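Local structure of chemotaxis signal transduction protein (Thermoanaerobacter tengcongensis, 2QDL) at residues Glu45-Ile53 with Pro62-Phe70; Val86-Leu95 with Ile139-Val147. The protein is the scaffolding protein CheW of bacterial chemotaxis, which as in its relatives probably couples the histidine kinase CheA to the chemoreceptors. All coordinates share one frame; numbering follows the deposited sequence.

Contact 1 of 2, residues Glu45-Ile53 with Pro62-Phe70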
loop_
_atom_site.group_PDB
_atom_site.type_symbol
_atom_site.label_atom_id
_atom_site.label_comp_id
_atom_site.label_asym_id
_atom_site.label_seq_id
_atom_site.Cartn_x
_atom_site.Cartn_y
_atom_site.Cartn_z
ATOM N N GLU A 45 20.645 -8.010 -7.343
ATOM C CA GLU A 45 20.787 -6.806 -8.181
ATOM C C GLU A 45 19.559 -5.918 -8.227
ATOM O O GLU A 45 19.374 -5.169 -9.185
ATOM C CB GLU A 45 21.194 -7.167 -9.622
ATOM C CG GLU A 45 22.286 -8.229 -9.763
ATOM C CD GLU A 45 23.678 -7.656 -9.612
ATOM O OE1 GLU A 45 24.345 -7.412 -10.657
ATOM O OE2 GLU A 45 24.102 -7.444 -8.445
ATOM N N THR A 46 18.699 -5.998 -7.210
ATOM C CA THR A 46 17.554 -5.081 -7.116
ATOM C C THR A 46 17.761 -4.082 -5.978
ATOM O O THR A 46 18.508 -4.364 -5.035
ATOM C CB THR A 46 16.206 -5.827 -6.900
ATOM O OG1 THR A 46 16.247 -6.591 -5.689
ATOM C CG2 THR A 46 15.896 -6.722 -8.055
ATOM N N PRO A 47 17.073 -2.922 -6.037
ATOM C CA PRO A 47 17.084 -2.012 -4.897
ATOM C C PRO A 47 16.649 -2.720 -3.619
ATOM O O PRO A 47 15.830 -3.657 -3.649
ATOM C CB PRO A 47 16.043 -0.959 -5.283
ATOM C CG PRO A 47 16.016 -0.982 -6.763
ATOM C CD PRO A 47 16.260 -2.400 -7.152
ATOM N N GLU A 48 17.198 -2.269 -2.505
ATOM C CA GLU A 48 16.866 -2.814 -1.196
ATOM C C GLU A 48 15.365 -2.818 -0.884
ATOM O O GLU A 48 14.889 -3.718 -0.210
ATOM C CB GLU A 48 17.620 -2.044 -0.098
ATOM C CG GLU A 48 19.134 -2.229 -0.136
ATOM C CD GLU A 48 19.856 -1.348 -1.183
ATOM O OE1 GLU A 48 19.181 -0.582 -1.943
ATOM O OE2 GLU A 48 21.119 -1.432 -1.239
ATOM N N PHE A 49 14.630 -1.814 -1.357
ATOM C CA PHE A 49 13.188 -1.710 -1.064
ATOM C C PHE A 49 12.356 -2.735 -1.837
ATOM O O PHE A 49 11.212 -2.978 -1.486
ATOM C CB PHE A 49 12.654 -0.277 -1.266
ATOM C CG PHE A 49 12.579 0.147 -2.693
ATOM C CD1 PHE A 49 13.578 0.947 -3.249
ATOM C CD2 PHE A 49 11.513 -0.230 -3.497
ATOM C CE1 PHE A 49 13.511 1.354 -4.590
ATOM C CE2 PHE A 49 11.454 0.171 -4.839
ATOM C CZ PHE A 49 12.466 0.964 -5.381
ATOM N N ILE A 50 12.938 -3.321 -2.897
ATOM C CA ILE A 50 12.353 -4.494 -3.550
ATOM C C ILE A 50 12.755 -5.748 -2.787
ATOM O O ILE A 50 13.835 -6.316 -3.003
ATOM C CB ILE A 50 12.771 -4.649 -5.018
ATOM C CG1 ILE A 50 12.675 -3.310 -5.773
ATOM C CG2 ILE A 50 11.944 -5.777 -5.689
ATOM C CD1 ILE A 50 11.319 -3.028 -6.342
ATOM N N GLU A 51 11.882 -6.180 -1.886
ATOM C CA GLU A 51 12.214 -7.301 -1.022
ATOM C C GLU A 51 12.457 -8.558 -1.831
ATOM O O GLU A 51 13.255 -9.410 -1.442
ATOM C CB GLU A 51 11.098 -7.555 0.001
ATOM C CG GLU A 51 11.522 -8.524 1.118
ATOM C CD GLU A 51 12.696 -7.985 1.947
ATOM O OE1 GLU A 51 12.818 -6.744 2.066
ATOM O OE2 GLU A 51 13.476 -8.808 2.483
ATOM N N GLY A 52 11.725 -8.695 -2.941
ATOM C CA GLY A 52 11.836 -9.872 -3.765
ATOM C C GLY A 52 10.576 -10.215 -4.493
ATOM O O GLY A 52 9.786 -9.347 -4.840
ATOM N N ILE A 53 10.381 -11.498 -4.723
ATOM C CA ILE A 53 9.220 -11.923 -5.433
ATOM C C ILE A 53 8.499 -13.047 -4.725
ATOM O O ILE A 53 9.089 -13.790 -3.949
ATOM C CB ILE A 53 9.551 -12.278 -6.932
ATOM C CG1 ILE A 53 9.907 -11.018 -7.714
ATOM C CG2 ILE A 53 8.343 -12.857 -7.616
ATOM C CD1 ILE A 53 10.519 -11.307 -9.061
ATOM N N PRO A 62 6.289 -9.033 -7.903
ATOM C CA PRO A 62 7.294 -8.294 -7.153
ATOM C C PRO A 62 6.717 -7.650 -5.879
ATOM O O PRO A 62 5.646 -7.060 -5.912
ATOM C CB PRO A 62 7.779 -7.237 -8.160
ATOM C CG PRO A 62 6.623 -7.002 -9.025
ATOM C CD PRO A 62 5.932 -8.345 -9.167
ATOM N N VAL A 63 7.455 -7.773 -4.782
ATOM C CA VAL A 63 7.033 -7.308 -3.475
ATOM C C VAL A 63 7.943 -6.189 -2.977
ATOM O O VAL A 63 9.140 -6.317 -2.953
ATOM C CB VAL A 63 7.003 -8.438 -2.431
ATOM C CG1 VAL A 63 6.381 -7.920 -1.129
ATOM C CG2 VAL A 63 6.224 -9.628 -2.964
ATOM N N ILE A 64 7.328 -5.072 -2.607
ATOM C CA ILE A 64 8.051 -3.928 -2.071
ATOM C C ILE A 64 7.875 -3.886 -0.552
ATOM O O ILE A 64 6.783 -4.154 -0.011
ATOM C CB ILE A 64 7.564 -2.597 -2.748
ATOM C CG1 ILE A 64 8.226 -1.369 -2.144
ATOM C CG2 ILE A 64 6.092 -2.402 -2.564
ATOM C CD1 ILE A 64 8.188 -0.176 -3.092
ATOM N N ASP A 65 8.976 -3.562 0.120
ATOM C CA ASP A 65 8.964 -3.238 1.523
ATOM C C ASP A 65 8.756 -1.736 1.594
ATOM O O ASP A 65 9.649 -0.971 1.223
ATOM C CB ASP A 65 10.264 -3.713 2.225
ATOM C CG ASP A 65 10.272 -3.377 3.740
ATOM O OD1 ASP A 65 9.913 -2.233 4.108
ATOM O OD2 ASP A 65 10.663 -4.226 4.552
ATOM N N LEU A 66 7.549 -1.320 2.009
ATOM C CA LEU A 66 7.161 0.108 2.094
ATOM C C LEU A 66 7.999 0.920 3.077
ATOM O O LEU A 66 8.265 2.095 2.834
ATOM C CB LEU A 66 5.665 0.263 2.440
ATOM C CG LEU A 66 4.654 -0.327 1.450
ATOM C CD1 LEU A 66 3.225 -0.129 1.967
ATOM C CD2 LEU A 66 4.814 0.293 0.039
ATOM N N LYS A 67 8.404 0.319 4.191
ATOM C CA LYS A 67 9.265 1.010 5.167
ATOM C C LYS A 67 10.592 1.401 4.549
ATOM O O LYS A 67 11.060 2.517 4.776
ATOM C CB LYS A 67 9.507 0.159 6.398
ATOM C CG LYS A 67 8.256 -0.114 7.242
ATOM C CD LYS A 67 8.605 -1.126 8.313
ATOM C CE LYS A 67 7.367 -1.844 8.781
ATOM N NZ LYS A 67 7.674 -3.010 9.656
ATOM N N LYS A 68 11.159 0.507 3.729
ATOM C CA LYS A 68 12.405 0.778 3.014
ATOM C C LYS A 68 12.188 1.786 1.883
ATOM O O LYS A 68 13.038 2.663 1.631
ATOM C CB LYS A 68 12.992 -0.513 2.459
ATOM C CG LYS A 68 13.294 -1.535 3.505
ATOM C CD LYS A 68 13.997 -2.764 2.885
ATOM C CE LYS A 68 14.159 -3.828 3.927
ATOM N NZ LYS A 68 14.790 -5.004 3.334
ATOM N N ARG A 69 11.040 1.687 1.226
ATOM C CA ARG A 69 10.666 2.667 0.205
ATOM C C ARG A 69 10.441 4.077 0.783
ATOM O O ARG A 69 10.881 5.073 0.186
ATOM C CB ARG A 69 9.417 2.183 -0.554
ATOM C CG ARG A 69 9.048 3.003 -1.755
ATOM C CD ARG A 69 10.276 3.171 -2.680
ATOM N NE ARG A 69 9.948 3.419 -4.082
ATOM C CZ ARG A 69 10.726 4.122 -4.900
ATOM N NH1 ARG A 69 11.858 4.638 -4.457
ATOM N NH2 ARG A 69 10.383 4.300 -6.160
ATOM N N PHE A 70 9.761 4.154 1.937
ATOM C CA PHE A 70 9.421 5.434 2.563
ATOM C C PHE A 70 10.475 5.966 3.563
ATOM O O PHE A 70 10.501 7.142 3.851
ATOM C CB PHE A 70 8.053 5.338 3.271
ATOM C CG PHE A 70 6.911 4.924 2.382
ATOM C CD1 PHE A 70 6.967 5.096 0.999
ATOM C CD2 PHE A 70 5.765 4.357 2.937
ATOM C CE1 PHE A 70 5.921 4.723 0.211
ATOM C CE2 PHE A 70 4.711 3.969 2.133
ATOM C CZ PHE A 70 4.781 4.175 0.758
#
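Phe49 and Arg69 make a stack in which the guanidinium lies flat on the ring, the two planes only 2° apart and their centres 4.1 Å from each other. It is at once a cation-pi contact and, through Arg69 CD sitting 3.7 Å from the centroid of the Phe49 ring, a CH-pi contact. The Phe49 side chain stands with CG between its own N and carbonyl carbon (chi1 71°), which lays the ring alongside Arg69, while a bend at chi2 of Arg69 folds its chain over one face of the Phe49 ring. Hydrogen bonds from NE and NH2 to backbone carbonyls of Leu144 and Glu146 fix the turn of the guanidinium, a task that suits a planar group with several N-H donors in one plane. Obliquely to the ring, Ile64 CD1 approaches Phe49 CD2 to 3.4 Å.

Among the charged groups, Lys68 reaches out with an extended chain to form a salt bridge, NZ 2.9 Å from Glu51 OE1, using the syn lone pair of that oxygen. Lysine has the length to span this gap from the helix. Asp65 lies near the same carboxylate, so the lysine charge probably eases the repulsion between the two acids. Asp65 is also the N-cap of helix 66-70: its OD1 takes the Lys68 N-H from above the carboxylate plane.

Backbone bonds tie the two segments together. At the turn leading into strand 50-53, Asp65 N donates to Phe49 O at 2.8 Å; Val63 N donates to Gly52 O at 2.8 Å, whereas Glu51 N to Val63 O is weak. Gly52 adopts backbone angles at which a CB would press on the preceding carbonyl oxygen, which is why a residue without a side chain suits this place. With Glu51 and Gly52 both facing Val63, this is a classic beta bulge in the antiparallel hairpin of strands 50-56 and 59-65, part of the CheW-like domain's beta-barrel architecture.

Contact 2 of 2, residues Val86-Leu95 with Ile139-Val147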
loop_
_atom_site.group_PDB
_atom_site.type_symbol
_atom_site.label_atom_id
_atom_site.label_comp_id
_atom_site.label_asym_id
_atom_site.label_seq_id
_atom_site.Cartn_x
_atom_site.Cartn_y
_atom_site.Cartn_z
ATOM N N VAL A 86 -1.840 -5.532 -5.043
ATOM C CA VAL A 86 -2.423 -4.401 -5.748
ATOM C C VAL A 86 -2.092 -4.525 -7.268
ATOM O O VAL A 86 -1.483 -5.500 -7.715
ATOM C CB VAL A 86 -1.912 -3.034 -5.142
ATOM C CG1 VAL A 86 -2.201 -2.957 -3.626
ATOM C CG2 VAL A 86 -0.418 -2.827 -5.429
ATOM N N GLU A 87 -2.510 -3.536 -8.045
ATOM C CA GLU A 87 -2.237 -3.493 -9.480
ATOM C C GLU A 87 -1.713 -2.111 -9.796
ATOM O O GLU A 87 -2.307 -1.134 -9.406
ATOM C CB GLU A 87 -3.504 -3.771 -10.284
ATOM C CG GLU A 87 -3.281 -3.691 -11.765
ATOM C CD GLU A 87 -4.584 -3.715 -12.568
ATOM O OE1 GLU A 87 -5.306 -2.679 -12.672
ATOM O OE2 GLU A 87 -4.867 -4.787 -13.114
ATOM N N ILE A 88 -0.552 -2.053 -10.422
ATOM C CA ILE A 88 0.114 -0.813 -10.736
ATOM C C ILE A 88 0.455 -0.921 -12.213
ATOM O O ILE A 88 1.166 -1.851 -12.639
ATOM C CB ILE A 88 1.403 -0.609 -9.905
ATOM C CG1 ILE A 88 1.091 -0.563 -8.406
ATOM C CG2 ILE A 88 2.138 0.655 -10.345
ATOM C CD1 ILE A 88 2.332 -0.513 -7.573
ATOM N N LEU A 89 -0.117 0.007 -12.975
ATOM C CA LEU A 89 0.011 0.082 -14.419
ATOM C C LEU A 89 -0.341 -1.258 -15.056
ATOM O O LEU A 89 0.402 -1.774 -15.892
ATOM C CB LEU A 89 1.430 0.577 -14.792
ATOM C CG LEU A 89 1.776 2.021 -14.392
ATOM C CD1 LEU A 89 3.222 2.281 -14.673
ATOM C CD2 LEU A 89 0.896 3.041 -15.127
ATOM N N GLY A 90 -1.465 -1.827 -14.622
ATOM C CA GLY A 90 -1.961 -3.090 -15.165
ATOM C C GLY A 90 -1.160 -4.330 -14.805
ATOM O O GLY A 90 -1.384 -5.388 -15.376
ATOM N N GLN A 91 -0.214 -4.192 -13.867
ATOM C CA GLN A 91 0.619 -5.295 -13.382
ATOM C C GLN A 91 0.387 -5.554 -11.903
ATOM O O GLN A 91 0.209 -4.606 -11.126
ATOM C CB GLN A 91 2.103 -4.965 -13.589
ATOM C CG GLN A 91 2.462 -4.644 -15.050
ATOM C CD GLN A 91 2.225 -5.846 -15.953
ATOM O OE1 GLN A 91 2.513 -6.991 -15.579
ATOM N NE2 GLN A 91 1.676 -5.595 -17.134
ATOM N N LYS A 92 0.423 -6.827 -11.503
ATOM C CA LYS A 92 0.315 -7.191 -10.091
ATOM C C LYS A 92 1.582 -6.850 -9.287
ATOM O O LYS A 92 2.707 -7.090 -9.737
ATOM C CB LYS A 92 -0.023 -8.671 -9.921
ATOM C CG LYS A 92 -1.426 -9.049 -10.367
ATOM C CD LYS A 92 -1.989 -10.234 -9.566
ATOM C CE LYS A 92 -3.397 -10.659 -10.047
ATOM N NZ LYS A 92 -4.294 -9.498 -10.429
ATOM N N ALA A 93 1.378 -6.297 -8.091
ATOM C CA ALA A 93 2.468 -5.962 -7.181
ATOM C C ALA A 93 2.027 -6.293 -5.757
ATOM O O ALA A 93 0.819 -6.393 -5.488
ATOM C CB ALA A 93 2.852 -4.477 -7.333
ATOM N N GLY A 94 3.002 -6.529 -4.873
ATOM C CA GLY A 94 2.755 -6.825 -3.473
ATOM C C GLY A 94 3.383 -5.764 -2.578
ATOM O O GLY A 94 4.511 -5.310 -2.814
ATOM N N LEU A 95 2.636 -5.342 -1.566
ATOM C CA LEU A 95 3.119 -4.364 -0.589
ATOM C C LEU A 95 3.102 -5.047 0.775
ATOM O O LEU A 95 2.057 -5.566 1.202
ATOM C CB LEU A 95 2.226 -3.115 -0.569
ATOM C CG LEU A 95 1.762 -2.467 -1.891
ATOM C CD1 LEU A 95 0.938 -1.240 -1.594
ATOM C CD2 LEU A 95 2.933 -2.069 -2.744
ATOM N N ILE A 139 -2.012 5.964 0.507
ATOM C CA ILE A 139 -0.842 5.783 -0.342
ATOM C C ILE A 139 -1.208 5.852 -1.822
ATOM O O ILE A 139 -2.247 5.334 -2.239
ATOM C CB ILE A 139 -0.135 4.438 -0.015
ATOM C CG1 ILE A 139 0.568 4.544 1.355
ATOM C CG2 ILE A 139 0.804 3.963 -1.207
ATOM C CD1 ILE A 139 0.980 3.185 1.929
ATOM N N LYS A 140 -0.367 6.514 -2.603
ATOM C CA LYS A 140 -0.499 6.539 -4.052
ATOM C C LYS A 140 0.393 5.450 -4.584
ATOM O O LYS A 140 1.596 5.417 -4.294
ATOM C CB LYS A 140 -0.072 7.915 -4.610
ATOM C CG LYS A 140 -0.002 8.017 -6.119
ATOM C CD LYS A 140 0.474 9.401 -6.608
ATOM C CE LYS A 140 -0.624 10.466 -6.445
ATOM N NZ LYS A 140 -0.219 11.878 -6.882
ATOM N N LEU A 141 -0.203 4.541 -5.355
ATOM C CA LEU A 141 0.502 3.371 -5.862
ATOM C C LEU A 141 1.353 3.631 -7.095
ATOM O O LEU A 141 2.290 2.881 -7.357
ATOM C CB LEU A 141 -0.495 2.265 -6.212
ATOM C CG LEU A 141 -1.435 1.786 -5.095
ATOM C CD1 LEU A 141 -2.460 0.834 -5.654
ATOM C CD2 LEU A 141 -0.665 1.202 -3.906
ATOM N N HIS A 142 1.007 4.655 -7.874
ATOM C CA HIS A 142 1.611 4.902 -9.183
ATOM C C HIS A 142 3.144 4.702 -9.280
ATOM O O HIS A 142 3.617 3.918 -10.109
ATOM C CB HIS A 142 1.235 6.314 -9.660
ATOM C CG HIS A 142 1.483 6.546 -11.115
ATOM N ND1 HIS A 142 1.020 7.657 -11.783
ATOM C CD2 HIS A 142 2.124 5.791 -12.042
ATOM C CE1 HIS A 142 1.381 7.583 -13.052
ATOM N NE2 HIS A 142 2.057 6.464 -13.231
ATOM N N PHE A 143 3.901 5.420 -8.450
ATOM C CA PHE A 143 5.354 5.451 -8.563
ATOM C C PHE A 143 6.145 4.581 -7.582
ATOM O O PHE A 143 7.372 4.736 -7.474
ATOM C CB PHE A 143 5.847 6.895 -8.450
ATOM C CG PHE A 143 5.084 7.868 -9.335
ATOM C CD1 PHE A 143 5.133 7.755 -10.725
ATOM C CD2 PHE A 143 4.299 8.871 -8.765
ATOM C CE1 PHE A 143 4.420 8.649 -11.544
ATOM C CE2 PHE A 143 3.562 9.777 -9.571
ATOM C CZ PHE A 143 3.628 9.665 -10.962
ATOM N N LEU A 144 5.468 3.680 -6.872
ATOM C CA LEU A 144 6.137 2.863 -5.863
ATOM C C LEU A 144 7.376 2.125 -6.393
ATOM O O LEU A 144 8.378 2.010 -5.684
ATOM C CB LEU A 144 5.168 1.898 -5.153
ATOM C CG LEU A 144 4.162 2.552 -4.192
ATOM C CD1 LEU A 144 3.142 1.476 -3.688
ATOM C CD2 LEU A 144 4.891 3.248 -3.029
ATOM N N PHE A 145 7.317 1.700 -7.654
ATOM C CA PHE A 145 8.381 0.914 -8.278
ATOM C C PHE A 145 9.306 1.734 -9.182
ATOM O O PHE A 145 10.262 1.190 -9.734
ATOM C CB PHE A 145 7.775 -0.254 -9.096
ATOM C CG PHE A 145 7.269 -1.372 -8.243
ATOM C CD1 PHE A 145 8.100 -2.440 -7.910
ATOM C CD2 PHE A 145 5.969 -1.336 -7.725
ATOM C CE1 PHE A 145 7.646 -3.461 -7.095
ATOM C CE2 PHE A 145 5.503 -2.340 -6.903
ATOM C CZ PHE A 145 6.331 -3.413 -6.588
ATOM N N GLU A 146 9.017 3.020 -9.351
ATOM C CA GLU A 146 9.774 3.841 -10.281
ATOM C C GLU A 146 11.082 4.348 -9.677
ATOM O O GLU A 146 11.082 5.210 -8.798
ATOM C CB GLU A 146 8.934 4.992 -10.859
ATOM C CG GLU A 146 9.298 5.274 -12.336
ATOM C CD GLU A 146 8.649 6.522 -12.899
ATOM O OE1 GLU A 146 7.400 6.609 -12.893
ATOM O OE2 GLU A 146 9.390 7.420 -13.364
ATOM N N VAL A 147 12.180 3.780 -10.173
ATOM C CA VAL A 147 13.549 4.092 -9.765
ATOM C C VAL A 147 14.182 4.977 -10.840
ATOM O O VAL A 147 14.400 4.527 -11.976
ATOM C CB VAL A 147 14.399 2.800 -9.637
ATOM C CG1 VAL A 147 15.816 3.123 -9.221
ATOM C CG2 VAL A 147 13.766 1.823 -8.660
#
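With CG1 anti to the carbonyl carbon (chi1 -61°) and CD1 extended beyond it, Ile88 sends its long branch toward the turn at Leu141-Leu144, while CG2 packs 3.6 Å from His142 O. The same first-torsion setting in Leu141 (chi1 -57°) points its methyls at the strands. Ile88 CD1 touches Leu141 O at 3.4 Å and meets the Phe145 ring at its edge, in the ring plane, 3.7 Å from CE2. Ala93 comes to that ring obliquely, its CB 3.4 Å from Phe145 CE2; so small a side chain lets the ring settle close to the strand. The strands belong to a beta hairpin closed by a type I' turn from Ile88 to Gln91, and two overlapping type I turns, Leu141-Leu144 and Phe143-Glu146, pack on its apolar face in the beta-barrel of the CheW-like domain. An alanine in place of Ile88 is likely to open a gap between Leu141 and the edge of Phe145, leaving that ring less firmly held. Farther from the hairpin turn, Val86 and Leu141 meet tip to tip, CB to CD1 3.9 Å. Leu95 sets CD1 against Leu141 CD2 and CD2 against Leu144 CD1, a branched leucine being able to offer a methyl to each.

How the contacts relate
Contacts 1 and 2 follow one another along the chain, yet their centres lie only 12 Å apart and they share a sheet in which strands 59-65 and 91-106 run side by side in parallel. The backbone joins them where Ile64 N is 2.8 Å from Gly94 O, a probable hydrogen bond, and Ile64 CG2 packs on Leu95 CD2. From the helix of contact 1, the Arg69 NE hydrogen bond to Leu144 O, 2.6 Å long, ties the turns of contact 2 to helix 66-70. Phe145 also rests on Pro62 and Ile64. A glycerol, probably from crystallisation, lies about 3 Å from the Lys68 side chain.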